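Local coordinates for protein SusD homolog (Bacteroides thetaiotaomicron, PDB 3SGH) that probably binds glycans at the cell surface as the SusD-like lipoprotein partner of an outer-membrane transporter, in the manner of starch-binding SusD, at residues Lys192-Ile197 / Pro315-Ala320; Glu221-Ser226 / Ser351-Gly356; Asn263-Pro268 / Phe355-Ala360; Thr342-Gly347 / Ile395-Gly400. All blocks are in the same frame, centred on the assembly; numbering follows the deposited sequence.

Contact 1 of 4, residues Lys192-Ile197 / Pro315-Ala320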
loop_
_atom_site.group_PDB
_atom_site.type_symbol
_atom_site.label_atom_id
_atom_site.label_comp_id
_atom_site.label_asym_id
_atom_site.label_seq_id
_atom_site.Cartn_x
_atom_site.Cartn_y
_atom_site.Cartn_z
ATOM N N LYS A 192 -10.883 3.274 7.430
ATOM C CA LYS A 192 -11.597 4.548 7.329
ATOM C C LYS A 192 -10.614 5.693 7.571
ATOM O O LYS A 192 -10.582 6.654 6.827
ATOM C CB LYS A 192 -12.764 4.615 8.294
ATOM C CG LYS A 192 -13.582 5.911 8.212
ATOM C CD LYS A 192 -14.855 5.746 9.085
ATOM C CE LYS A 192 -15.680 7.007 9.128
ATOM N NZ LYS A 192 -16.978 6.849 9.851
ATOM N N LEU A 193 -9.764 5.559 8.581
ATOM C CA LEU A 193 -8.758 6.600 8.864
ATOM C C LEU A 193 -7.687 6.716 7.762
ATOM O O LEU A 193 -7.323 7.851 7.371
ATOM C CB LEU A 193 -8.114 6.361 10.223
ATOM C CG LEU A 193 -7.089 7.363 10.699
ATOM C CD1 LEU A 193 -7.718 8.760 10.745
ATOM C CD2 LEU A 193 -6.575 6.950 12.094
ATOM N N ARG A 194 -7.228 5.583 7.238
ATOM C CA ARG A 194 -6.285 5.579 6.070
ATOM C C ARG A 194 -6.862 6.351 4.892
ATOM O O ARG A 194 -6.205 7.243 4.293
ATOM C CB ARG A 194 -5.979 4.171 5.610
ATOM C CG ARG A 194 -5.072 4.136 4.378
ATOM C CD ARG A 194 -5.041 2.733 3.754
ATOM N NE ARG A 194 -4.287 1.779 4.548
ATOM C CZ ARG A 194 -4.133 0.483 4.208
ATOM N NH1 ARG A 194 -4.713 -0.006 3.108
ATOM N NH2 ARG A 194 -3.453 -0.326 4.973
HETATM N N MSE A 195 -8.121 6.038 4.568
HETATM C CA MSE A 195 -8.826 6.700 3.476
HETATM C C MSE A 195 -8.982 8.207 3.699
HETATM O O MSE A 195 -8.740 9.029 2.768
HETATM C CB MSE A 195 -10.182 5.992 3.224
HETATM C CG MSE A 195 -9.961 4.560 2.821
HETATM SE SE MSE A 195 -11.672 3.620 2.686
HETATM C CE MSE A 195 -12.583 4.868 1.564
ATOM N N ALA A 196 -9.353 8.577 4.926
ATOM C CA ALA A 196 -9.547 9.966 5.314
ATOM C C ALA A 196 -8.242 10.755 5.132
ATOM O O ALA A 196 -8.231 11.825 4.539
ATOM C CB ALA A 196 -10.024 10.072 6.777
ATOM N N ILE A 197 -7.136 10.215 5.636
ATOM C CA ILE A 197 -5.816 10.857 5.466
ATOM C C ILE A 197 -5.484 10.969 3.971
ATOM O O ILE A 197 -5.018 12.005 3.508
ATOM C CB ILE A 197 -4.699 10.089 6.248
ATOM C CG1 ILE A 197 -4.853 10.401 7.768
ATOM C CG2 ILE A 197 -3.261 10.446 5.687
ATOM C CD1 ILE A 197 -4.389 11.851 8.179
ATOM N N PRO A 315 1.075 -10.005 5.127
ATOM C CA PRO A 315 0.429 -8.959 5.932
ATOM C C PRO A 315 -0.615 -8.155 5.172
ATOM O O PRO A 315 -0.532 -8.014 3.937
ATOM C CB PRO A 315 1.572 -8.034 6.312
ATOM C CG PRO A 315 2.554 -8.203 5.256
ATOM C CD PRO A 315 2.472 -9.631 4.787
ATOM N N VAL A 316 -1.612 -7.658 5.896
ATOM C CA VAL A 316 -2.634 -6.795 5.336
ATOM C C VAL A 316 -2.494 -5.385 5.945
ATOM O O VAL A 316 -2.301 -4.413 5.222
ATOM C CB VAL A 316 -4.036 -7.316 5.545
ATOM C CG1 VAL A 316 -5.063 -6.313 4.897
ATOM C CG2 VAL A 316 -4.186 -8.772 4.984
HETATM N N MSE A 317 -2.556 -5.269 7.268
HETATM C CA MSE A 317 -2.523 -3.967 7.878
HETATM C C MSE A 317 -2.028 -4.085 9.292
HETATM O O MSE A 317 -2.517 -4.946 10.043
HETATM C CB MSE A 317 -3.935 -3.380 7.860
HETATM C CG MSE A 317 -4.020 -1.995 8.489
HETATM SE SE MSE A 317 -5.935 -1.427 8.616
HETATM C CE MSE A 317 -6.099 -1.097 6.813
ATOM N N TYR A 318 -1.086 -3.234 9.666
ATOM C CA TYR A 318 -0.442 -3.304 10.963
ATOM C C TYR A 318 -0.964 -2.279 11.937
ATOM O O TYR A 318 -1.314 -1.163 11.554
ATOM C CB TYR A 318 1.050 -3.047 10.817
ATOM C CG TYR A 318 1.852 -4.029 9.990
ATOM C CD1 TYR A 318 1.991 -5.345 10.358
ATOM C CD2 TYR A 318 2.450 -3.635 8.831
ATOM C CE1 TYR A 318 2.752 -6.229 9.636
ATOM C CE2 TYR A 318 3.251 -4.528 8.108
ATOM C CZ TYR A 318 3.415 -5.806 8.522
ATOM O OH TYR A 318 4.221 -6.652 7.758
ATOM N N ALA A 319 -0.961 -2.640 13.225
ATOM C CA ALA A 319 -1.407 -1.730 14.265
ATOM C C ALA A 319 -0.603 -0.408 14.226
ATOM O O ALA A 319 -1.159 0.673 14.500
ATOM C CB ALA A 319 -1.338 -2.389 15.652
ATOM N N ALA A 320 0.689 -0.500 13.871
ATOM C CA ALA A 320 1.546 0.697 13.762
ATOM C C ALA A 320 0.950 1.760 12.831
ATOM O O ALA A 320 1.091 2.956 13.090
ATOM C CB ALA A 320 2.993 0.303 13.313
HETATM O O HOH W 1 -1.842 -2.244 3.413
#
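The methyl CE of Met317, a selenomethionine, lies over one face of the Arg194 guanidinium, where helix 181-198 of this alpha-alpha superhelical protein meets a classic beta bulge. Arg194 projects from the helix; Val316 and Met317, near the end of strand 314-317, both face Ser227 of the antiparallel partner strand 227-229. The tight part is small and entirely buried. CE of Met317 sits 3.3 Å from NH2 of Arg194, offset toward the rim of the flat group, while CZ of Arg194 is 3.6 Å from the same methyl. The two side chains arrive from opposite directions, and the final bend of Met317, chi3 -74°, turns its methyl onto the guanidinium. Beyond this pair the arginine is held by its nitrogens: NE makes a salt bridge with Glu321 of helix 319-331 and NH1 a hydrogen bond with Tyr111 OH, two grips that limit rotation of the group. An alanine here would take away the surface beneath the Met317 methyl and would probably leave the Glu321 carboxylate without its cationic mate. The looser side faces the backbone of Val316, whose O is 4.3 Å from NH2 of Arg194, too far for a direct bond. A water bridges the step, accepting a weak bond from Arg194 NH2 at 3.0 Å and donating to Val316 O at 2.9 Å.

Contact 2 of 4, residues Glu221-Ser226 / Ser351-Gly356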
loop_
_atom_site.group_PDB
_atom_site.type_symbol
_atom_site.label_atom_id
_atom_site.label_comp_id
_atom_site.label_asym_id
_atom_site.label_seq_id
_atom_site.Cartn_x
_atom_site.Cartn_y
_atom_site.Cartn_z
ATOM N N GLU A 221 -4.839 -0.755 18.114
ATOM C CA GLU A 221 -4.056 -0.209 19.232
ATOM C C GLU A 221 -2.875 -1.070 19.675
ATOM O O GLU A 221 -1.931 -0.527 20.235
ATOM C CB GLU A 221 -4.937 0.024 20.444
ATOM C CG GLU A 221 -5.997 1.070 20.206
ATOM C CD GLU A 221 -5.457 2.493 20.201
ATOM O OE1 GLU A 221 -4.214 2.702 20.193
ATOM O OE2 GLU A 221 -6.299 3.435 20.230
ATOM N N SER A 222 -2.901 -2.354 19.349
ATOM C CA SER A 222 -1.836 -3.272 19.759
ATOM C C SER A 222 -1.518 -4.271 18.665
ATOM O O SER A 222 -2.327 -4.478 17.730
ATOM C CB SER A 222 -2.255 -4.035 21.012
ATOM O OG SER A 222 -3.359 -4.875 20.745
ATOM N N VAL A 223 -0.351 -4.894 18.763
ATOM C CA VAL A 223 0.104 -5.842 17.716
ATOM C C VAL A 223 -0.863 -7.002 17.475
ATOM O O VAL A 223 -0.945 -7.500 16.350
ATOM C CB VAL A 223 1.555 -6.355 17.948
ATOM C CG1 VAL A 223 2.535 -5.201 17.849
ATOM C CG2 VAL A 223 1.694 -7.092 19.275
ATOM N N GLY A 224 -1.620 -7.402 18.496
ATOM C CA GLY A 224 -2.634 -8.461 18.349
ATOM C C GLY A 224 -3.796 -8.066 17.452
ATOM O O GLY A 224 -4.606 -8.894 17.068
ATOM N N ASP A 225 -3.889 -6.782 17.140
ATOM C CA ASP A 225 -4.920 -6.280 16.266
ATOM C C ASP A 225 -4.576 -6.361 14.764
ATOM O O ASP A 225 -5.462 -6.246 13.895
ATOM C CB ASP A 225 -5.208 -4.811 16.607
ATOM C CG ASP A 225 -5.771 -4.608 18.014
ATOM O OD1 ASP A 225 -6.327 -5.548 18.587
ATOM O OD2 ASP A 225 -5.671 -3.465 18.560
ATOM N N SER A 226 -3.293 -6.512 14.454
ATOM C CA SER A 226 -2.827 -6.497 13.081
ATOM C C SER A 226 -3.449 -7.620 12.280
ATOM O O SER A 226 -3.704 -8.701 12.814
ATOM C CB SER A 226 -1.300 -6.641 13.049
ATOM O OG SER A 226 -0.692 -5.473 13.678
ATOM N N SER A 351 5.890 -1.049 15.720
ATOM C CA SER A 351 6.563 -1.620 14.554
ATOM C C SER A 351 7.657 -2.564 15.001
ATOM O O SER A 351 7.797 -3.675 14.471
ATOM C CB SER A 351 7.183 -0.471 13.757
ATOM O OG SER A 351 7.935 -0.968 12.678
ATOM N N PHE A 352 8.466 -2.127 15.959
ATOM C CA PHE A 352 9.468 -2.994 16.539
ATOM C C PHE A 352 8.813 -4.226 17.143
ATOM O O PHE A 352 9.227 -5.340 16.860
ATOM C CB PHE A 352 10.273 -2.301 17.630
ATOM C CG PHE A 352 11.432 -1.467 17.126
ATOM C CD1 PHE A 352 11.258 -0.438 16.211
ATOM C CD2 PHE A 352 12.707 -1.695 17.587
ATOM C CE1 PHE A 352 12.359 0.337 15.792
ATOM C CE2 PHE A 352 13.762 -0.888 17.182
ATOM C CZ PHE A 352 13.589 0.096 16.283
ATOM N N GLU A 353 7.774 -4.005 17.954
ATOM C CA GLU A 353 7.075 -5.091 18.588
ATOM C C GLU A 353 6.501 -6.092 17.578
ATOM O O GLU A 353 6.607 -7.301 17.767
ATOM C CB GLU A 353 5.956 -4.572 19.515
ATOM C CG GLU A 353 5.377 -5.703 20.350
ATOM C CD GLU A 353 4.271 -5.244 21.285
ATOM O OE1 GLU A 353 3.882 -4.048 21.198
ATOM O OE2 GLU A 353 3.790 -6.100 22.075
ATOM N N GLU A 354 5.854 -5.582 16.539
ATOM C CA GLU A 354 5.259 -6.412 15.506
ATOM C C GLU A 354 6.256 -7.423 14.939
ATOM O O GLU A 354 5.879 -8.572 14.636
ATOM C CB GLU A 354 4.787 -5.520 14.361
ATOM C CG GLU A 354 3.980 -6.197 13.285
ATOM C CD GLU A 354 2.553 -6.488 13.735
ATOM O OE1 GLU A 354 1.928 -5.603 14.380
ATOM O OE2 GLU A 354 2.050 -7.583 13.403
ATOM N N PHE A 355 7.493 -6.973 14.744
ATOM C CA PHE A 355 8.544 -7.800 14.152
ATOM C C PHE A 355 9.472 -8.444 15.180
ATOM O O PHE A 355 10.443 -9.072 14.790
ATOM C CB PHE A 355 9.348 -6.970 13.163
ATOM C CG PHE A 355 8.672 -6.845 11.823
ATOM C CD1 PHE A 355 7.687 -5.884 11.599
ATOM C CD2 PHE A 355 8.986 -7.721 10.796
ATOM C CE1 PHE A 355 7.052 -5.796 10.374
ATOM C CE2 PHE A 355 8.336 -7.636 9.555
ATOM C CZ PHE A 355 7.361 -6.678 9.347
ATOM N N GLY A 356 9.198 -8.275 16.464
ATOM C CA GLY A 356 9.988 -8.941 17.518
ATOM C C GLY A 356 11.392 -8.395 17.691
ATOM O O GLY A 356 12.327 -9.119 18.099
HETATM O O HOH W 2 1.188 -4.114 21.248
HETATM O O HOH W 3 0.921 -9.195 15.151
#
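Ser226 OG donates to Glu354 OE1 at 2.7 Å, meeting the carboxylate on its syn side but 33° out of its plane. Beside this bond Val223 leans on two glutamates: its CG1 methyl is 3.5 Å from Glu354 OE1, and its CG2 lies 3.6 Å from Glu353 OE2. Glu354 reaches Ser226 by a bend at chi2 (75°), whereas the extended Glu353 crosses Val223 at a slant. Two waters widen the junction, one joining Val223 N to Glu353 OE1, the other Val223 O to Glu354 OE2. Glu354 OE2 also receives Tyr228 OH, and Ser226 OG accepts from Ala319 N. An alanine in place of Glu354 would take away the carboxylate and would probably leave the Ser226 and Tyr228 hydroxyls without this acceptor, Ser226 keeping its bond from Ala319 N. One layer out, Asp225 OD2 shapes the loop by accepting from Glu221 N at 2.9 Å and from Ser222 N, while its OD1 pairs with Lys186. The loop thus carries a short 3-10 turn, residues 223-225, against the last turn of helix 340-354, which ends in a Schellman motif with Gly356 at positive phi.

Contact 3 of 4, residues Asn263-Pro268 / Phe355-Ala360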
loop_
_atom_site.group_PDB
_atom_site.type_symbol
_atom_site.label_atom_id
_atom_site.label_comp_id
_atom_site.label_asym_id
_atom_site.label_seq_id
_atom_site.Cartn_x
_atom_site.Cartn_y
_atom_site.Cartn_z
ATOM N N ASN A 263 21.066 2.700 11.061
ATOM C CA ASN A 263 21.492 1.449 11.726
ATOM C C ASN A 263 20.289 0.728 12.295
ATOM O O ASN A 263 20.304 0.257 13.416
ATOM C CB ASN A 263 22.541 1.747 12.814
ATOM C CG ASN A 263 23.798 2.346 12.230
ATOM O OD1 ASN A 263 24.284 1.860 11.217
ATOM N ND2 ASN A 263 24.312 3.395 12.854
ATOM N N ASP A 264 19.243 0.633 11.471
ATOM C CA ASP A 264 17.906 0.254 11.941
ATOM C C ASP A 264 17.876 -1.206 12.349
ATOM O O ASP A 264 18.152 -2.088 11.525
ATOM C CB ASP A 264 16.866 0.537 10.838
ATOM C CG ASP A 264 15.444 0.595 11.350
ATOM O OD1 ASP A 264 14.979 -0.360 12.048
ATOM O OD2 ASP A 264 14.743 1.592 11.043
ATOM N N PRO A 265 17.505 -1.469 13.598
ATOM C CA PRO A 265 17.520 -2.855 14.056
ATOM C C PRO A 265 16.466 -3.742 13.438
ATOM O O PRO A 265 16.508 -4.954 13.626
ATOM C CB PRO A 265 17.293 -2.757 15.567
ATOM C CG PRO A 265 17.053 -1.374 15.893
ATOM C CD PRO A 265 17.206 -0.511 14.681
ATOM N N ARG A 266 15.517 -3.154 12.716
ATOM C CA ARG A 266 14.573 -3.980 11.969
ATOM C C ARG A 266 15.161 -4.613 10.720
ATOM O O ARG A 266 14.507 -5.468 10.137
ATOM C CB ARG A 266 13.338 -3.157 11.618
ATOM C CG ARG A 266 12.501 -2.866 12.861
ATOM C CD ARG A 266 11.431 -1.795 12.528
ATOM N NE ARG A 266 12.088 -0.516 12.350
ATOM C CZ ARG A 266 11.456 0.656 12.368
ATOM N NH1 ARG A 266 10.116 0.719 12.490
ATOM N NH2 ARG A 266 12.166 1.759 12.258
ATOM N N ARG A 267 16.355 -4.194 10.278
ATOM C CA ARG A 267 16.943 -4.751 9.065
ATOM C C ARG A 267 16.921 -6.294 8.986
ATOM O O ARG A 267 16.423 -6.831 7.988
ATOM C CB ARG A 267 18.332 -4.182 8.796
ATOM C CG ARG A 267 18.306 -2.696 8.303
ATOM C CD ARG A 267 19.723 -2.127 8.204
ATOM N NE ARG A 267 20.345 -2.110 9.521
ATOM C CZ ARG A 267 21.612 -1.824 9.751
ATOM N NH1 ARG A 267 22.433 -1.554 8.730
ATOM N NH2 ARG A 267 22.082 -1.849 10.991
ATOM N N PRO A 268 17.422 -7.007 10.023
ATOM C CA PRO A 268 17.412 -8.469 9.959
ATOM C C PRO A 268 16.032 -9.106 9.970
ATOM O O PRO A 268 15.900 -10.286 9.562
ATOM C CB PRO A 268 18.210 -8.907 11.196
ATOM C CG PRO A 268 18.207 -7.740 12.105
ATOM C CD PRO A 268 18.206 -6.531 11.166
ATOM N N PHE A 355 7.493 -6.973 14.744
ATOM C CA PHE A 355 8.544 -7.800 14.152
ATOM C C PHE A 355 9.472 -8.444 15.180
ATOM O O PHE A 355 10.443 -9.072 14.790
ATOM C CB PHE A 355 9.348 -6.970 13.163
ATOM C CG PHE A 355 8.672 -6.845 11.823
ATOM C CD1 PHE A 355 7.687 -5.884 11.599
ATOM C CD2 PHE A 355 8.986 -7.721 10.796
ATOM C CE1 PHE A 355 7.052 -5.796 10.374
ATOM C CE2 PHE A 355 8.336 -7.636 9.555
ATOM C CZ PHE A 355 7.361 -6.678 9.347
ATOM N N GLY A 356 9.198 -8.275 16.464
ATOM C CA GLY A 356 9.988 -8.941 17.518
ATOM C C GLY A 356 11.392 -8.395 17.691
ATOM O O GLY A 356 12.327 -9.119 18.099
ATOM N N VAL A 357 11.527 -7.114 17.383
ATOM C CA VAL A 357 12.791 -6.419 17.430
ATOM C C VAL A 357 12.867 -5.591 18.712
ATOM O O VAL A 357 11.890 -4.959 19.123
ATOM C CB VAL A 357 12.925 -5.564 16.154
ATOM C CG1 VAL A 357 14.166 -4.746 16.177
ATOM C CG2 VAL A 357 12.873 -6.529 14.929
ATOM N N SER A 358 14.025 -5.627 19.343
ATOM C CA SER A 358 14.289 -4.867 20.548
ATOM C C SER A 358 14.999 -3.573 20.223
ATOM O O SER A 358 15.530 -3.398 19.129
ATOM C CB SER A 358 15.206 -5.690 21.462
ATOM O OG SER A 358 14.413 -6.701 22.035
ATOM N N GLY A 359 15.047 -2.685 21.202
ATOM C CA GLY A 359 15.855 -1.473 21.075
ATOM C C GLY A 359 15.166 -0.202 20.633
ATOM O O GLY A 359 15.834 0.771 20.260
ATOM N N ALA A 360 13.843 -0.179 20.701
ATOM C CA ALA A 360 13.107 1.021 20.308
ATOM C C ALA A 360 13.485 2.284 21.109
ATOM O O ALA A 360 13.484 3.387 20.549
ATOM C CB ALA A 360 11.607 0.777 20.367
#
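Asp264 OD1 takes two bonds from Arg266, the residue whose CG rests 4.2 Å from Val357 CG1 across the contact. Arg266 NE approaches OD1 on its syn lone pair at 2.9 Å, nearly straight at 174° and in the guanidinium plane; Arg266 N uses the anti lone pair. With NH2 reaching Asp264 OD2, the arginine grips the carboxylate side-on in a salt bridge. Its NH1 bonds Ser351 OG and its NH2 also reaches Gln413, which further fixes the flat group. The bond from Arg266 N to the Asp264 side chain is a capping bond within a type I beta turn, Asp264 to Arg267, that leads into helix 267-270. Asp264 O closes this turn, receiving Arg267 N and Arg267 NE from opposite faces of its carbonyl plane. Against the turn, Val357 offers its CG1 methyl, placed anti to the backbone N (chi1 176°), which touches Pro265 O at 3.5 Å and Pro265 CB at 3.8 Å. Phe352 of helix 340-354 packs on Pro265, Arg266 and Val357 alike. Further along, Ser358 O lies 4.0 Å from Pro265 CB, and Gly359 takes the N-cap of helix 360-364 with backbone angles that would jam a side chain against the Ser358 carbonyl oxygen.

Contact 4 of 4, residues Thr342-Gly347 / Ile395-Gly400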
loop_
_atom_site.group_PDB
_atom_site.type_symbol
_atom_site.label_atom_id
_atom_site.label_comp_id
_atom_site.label_asym_id
_atom_site.label_seq_id
_atom_site.Cartn_x
_atom_site.Cartn_y
_atom_site.Cartn_z
ATOM N N THR A 342 3.258 11.534 20.779
ATOM C CA THR A 342 2.794 10.344 21.457
ATOM C C THR A 342 2.486 9.256 20.425
ATOM O O THR A 342 2.951 8.108 20.545
ATOM C CB THR A 342 1.505 10.644 22.311
ATOM O OG1 THR A 342 1.832 11.604 23.343
ATOM C CG2 THR A 342 0.960 9.305 22.922
ATOM N N PHE A 343 1.805 9.631 19.359
ATOM C CA PHE A 343 1.470 8.662 18.324
ATOM C C PHE A 343 2.679 8.213 17.497
ATOM O O PHE A 343 2.782 7.024 17.152
ATOM C CB PHE A 343 0.325 9.151 17.435
ATOM C CG PHE A 343 -1.016 9.161 18.123
ATOM C CD1 PHE A 343 -1.549 8.002 18.671
ATOM C CD2 PHE A 343 -1.770 10.335 18.193
ATOM C CE1 PHE A 343 -2.799 8.014 19.302
ATOM C CE2 PHE A 343 -3.025 10.340 18.799
ATOM C CZ PHE A 343 -3.526 9.173 19.364
ATOM N N TYR A 344 3.602 9.143 17.227
ATOM C CA TYR A 344 4.861 8.792 16.553
ATOM C C TYR A 344 5.638 7.721 17.316
ATOM O O TYR A 344 6.009 6.667 16.743
ATOM C CB TYR A 344 5.690 10.049 16.362
ATOM C CG TYR A 344 7.058 9.841 15.784
ATOM C CD1 TYR A 344 7.232 9.637 14.419
ATOM C CD2 TYR A 344 8.198 9.916 16.597
ATOM C CE1 TYR A 344 8.478 9.502 13.879
ATOM C CE2 TYR A 344 9.470 9.768 16.049
ATOM C CZ TYR A 344 9.602 9.562 14.696
ATOM O OH TYR A 344 10.859 9.418 14.135
ATOM N N GLU A 345 5.905 7.978 18.601
ATOM C CA GLU A 345 6.643 7.032 19.400
ATOM C C GLU A 345 5.896 5.718 19.546
ATOM O O GLU A 345 6.524 4.647 19.515
ATOM C CB GLU A 345 7.011 7.618 20.757
ATOM C CG GLU A 345 7.972 8.824 20.597
ATOM C CD GLU A 345 8.749 9.185 21.836
ATOM O OE1 GLU A 345 8.167 9.082 22.957
ATOM O OE2 GLU A 345 9.926 9.606 21.666
ATOM N N LYS A 346 4.568 5.798 19.665
ATOM C CA LYS A 346 3.733 4.592 19.767
ATOM C C LYS A 346 3.896 3.753 18.506
ATOM O O LYS A 346 4.082 2.522 18.575
ATOM C CB LYS A 346 2.247 4.977 19.992
ATOM C CG LYS A 346 1.345 3.806 20.186
ATOM C CD LYS A 346 -0.142 4.230 20.187
ATOM C CE LYS A 346 -1.024 3.015 19.989
ATOM N NZ LYS A 346 -1.099 2.166 21.194
ATOM N N GLY A 347 3.831 4.408 17.356
ATOM C CA GLY A 347 3.972 3.752 16.058
ATOM C C GLY A 347 5.304 3.032 15.907
ATOM O O GLY A 347 5.357 1.875 15.440
ATOM N N ILE A 395 15.662 10.548 13.531
ATOM C CA ILE A 395 14.618 9.770 14.194
ATOM C C ILE A 395 13.970 10.429 15.399
ATOM O O ILE A 395 12.736 10.489 15.504
ATOM C CB ILE A 395 15.184 8.415 14.663
ATOM C CG1 ILE A 395 15.762 7.598 13.470
ATOM C CG2 ILE A 395 14.091 7.589 15.458
ATOM C CD1 ILE A 395 16.850 6.619 13.896
ATOM N N LYS A 396 14.800 10.927 16.323
ATOM C CA LYS A 396 14.285 11.510 17.574
ATOM C C LYS A 396 13.310 12.635 17.293
ATOM O O LYS A 396 13.595 13.534 16.496
ATOM C CB LYS A 396 15.421 12.057 18.451
ATOM C CG LYS A 396 14.991 12.636 19.820
ATOM C CD LYS A 396 15.809 13.888 20.157
ATOM C CE LYS A 396 15.933 14.141 21.661
ATOM N NZ LYS A 396 14.632 14.075 22.408
ATOM N N TRP A 397 12.170 12.583 17.957
ATOM C CA TRP A 397 11.160 13.618 17.856
ATOM C C TRP A 397 11.693 14.952 18.379
ATOM O O TRP A 397 12.337 15.003 19.432
ATOM C CB TRP A 397 9.903 13.259 18.620
ATOM C CG TRP A 397 8.818 14.224 18.304
ATOM C CD1 TRP A 397 8.458 15.326 19.022
ATOM C CD2 TRP A 397 7.993 14.215 17.142
ATOM N NE1 TRP A 397 7.444 15.988 18.382
ATOM C CE2 TRP A 397 7.142 15.318 17.225
ATOM C CE3 TRP A 397 7.876 13.361 16.045
ATOM C CZ2 TRP A 397 6.211 15.597 16.251
ATOM C CZ3 TRP A 397 6.954 13.640 15.092
ATOM C CH2 TRP A 397 6.135 14.743 15.191
ATOM N N GLU A 398 11.434 15.994 17.598
ATOM C CA GLU A 398 11.833 17.351 17.929
ATOM C C GLU A 398 10.594 18.248 17.971
ATOM O O GLU A 398 10.005 18.528 16.939
ATOM C CB GLU A 398 12.820 17.849 16.882
ATOM C CG GLU A 398 14.014 16.913 16.675
ATOM C CD GLU A 398 15.111 17.517 15.836
ATOM O OE1 GLU A 398 14.795 18.001 14.726
ATOM O OE2 GLU A 398 16.286 17.474 16.277
ATOM N N ASP A 399 10.209 18.702 19.166
ATOM C CA ASP A 399 8.999 19.507 19.352
ATOM C C ASP A 399 9.074 20.854 18.608
ATOM O O ASP A 399 8.061 21.409 18.196
ATOM C CB ASP A 399 8.745 19.763 20.852
ATOM C CG ASP A 399 7.954 18.619 21.552
ATOM O OD1 ASP A 399 7.298 17.767 20.884
ATOM O OD2 ASP A 399 7.954 18.602 22.814
ATOM N N GLY A 400 10.284 21.338 18.409
ATOM C CA GLY A 400 10.527 22.623 17.764
ATOM C C GLY A 400 10.765 22.558 16.265
ATOM O O GLY A 400 10.904 23.599 15.642
HETATM O O HOH W 4 11.685 10.180 19.815
#
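Tyr344 OH donates to Ile395 O at 2.6 Å, a short direct hydrogen bond from helix 340-354 to the loop ahead of helix 403-417. The hydroxyl lies in the carbonyl plane on a lone pair, with a C=O...OH angle of 132°. Tyr344 has its CG anti to the backbone N (chi1 175°), which carries the ring out from the helix to the loop backbone. Aromatic contact comes next: Trp397 CE3 stands over one face of the Tyr344 ring, toward its rim, 3.5 Å from Tyr344 CD2. The Tyr344 ring and the six-membered ring of Trp397 are inclined at 50°, an oblique pair with centroids 5.0 Å apart. The Ile395 side chain adds a van der Waals approach, its CG2 methyl 3.9 Å from Tyr344 OH. A water makes the remaining link, accepting from Trp397 N and donating to Glu345 OE2 at 2.6 Å. Within the loop, Trp397 NE1 makes a weak bond to Asp399 OD1, in the plane of the indole. Around this buried pair, Arg409 of helix 403-417 touches both Tyr344 and Trp397, Phe324 of helix 319-331 packs on Tyr344, and Tyr363 of helix 360-364 meets Ile395.

Helix 340-354 ties three of the contacts together: contact 4 uses its first half, contact 2 its last turn, and contact 3 starts where it ends, sharing Phe355 and Gly356 with contact 2. Contact 1 lies nearest the centre of the chain, about 13 Å from contact 2 between centres, and joins it through a probable hydrogen bond from Ala319 N to Ser226 OG. Contacts 3 and 4, with centres about 17 Å apart, do not touch. Along the chain contact 1 alternates with contacts 2 and 3, and contact 4 does likewise, whereas contact 1 closes before contact 4 opens. Strand 314-317 and helix 340-354 are thereby joined to a helix and to loops distant in sequence.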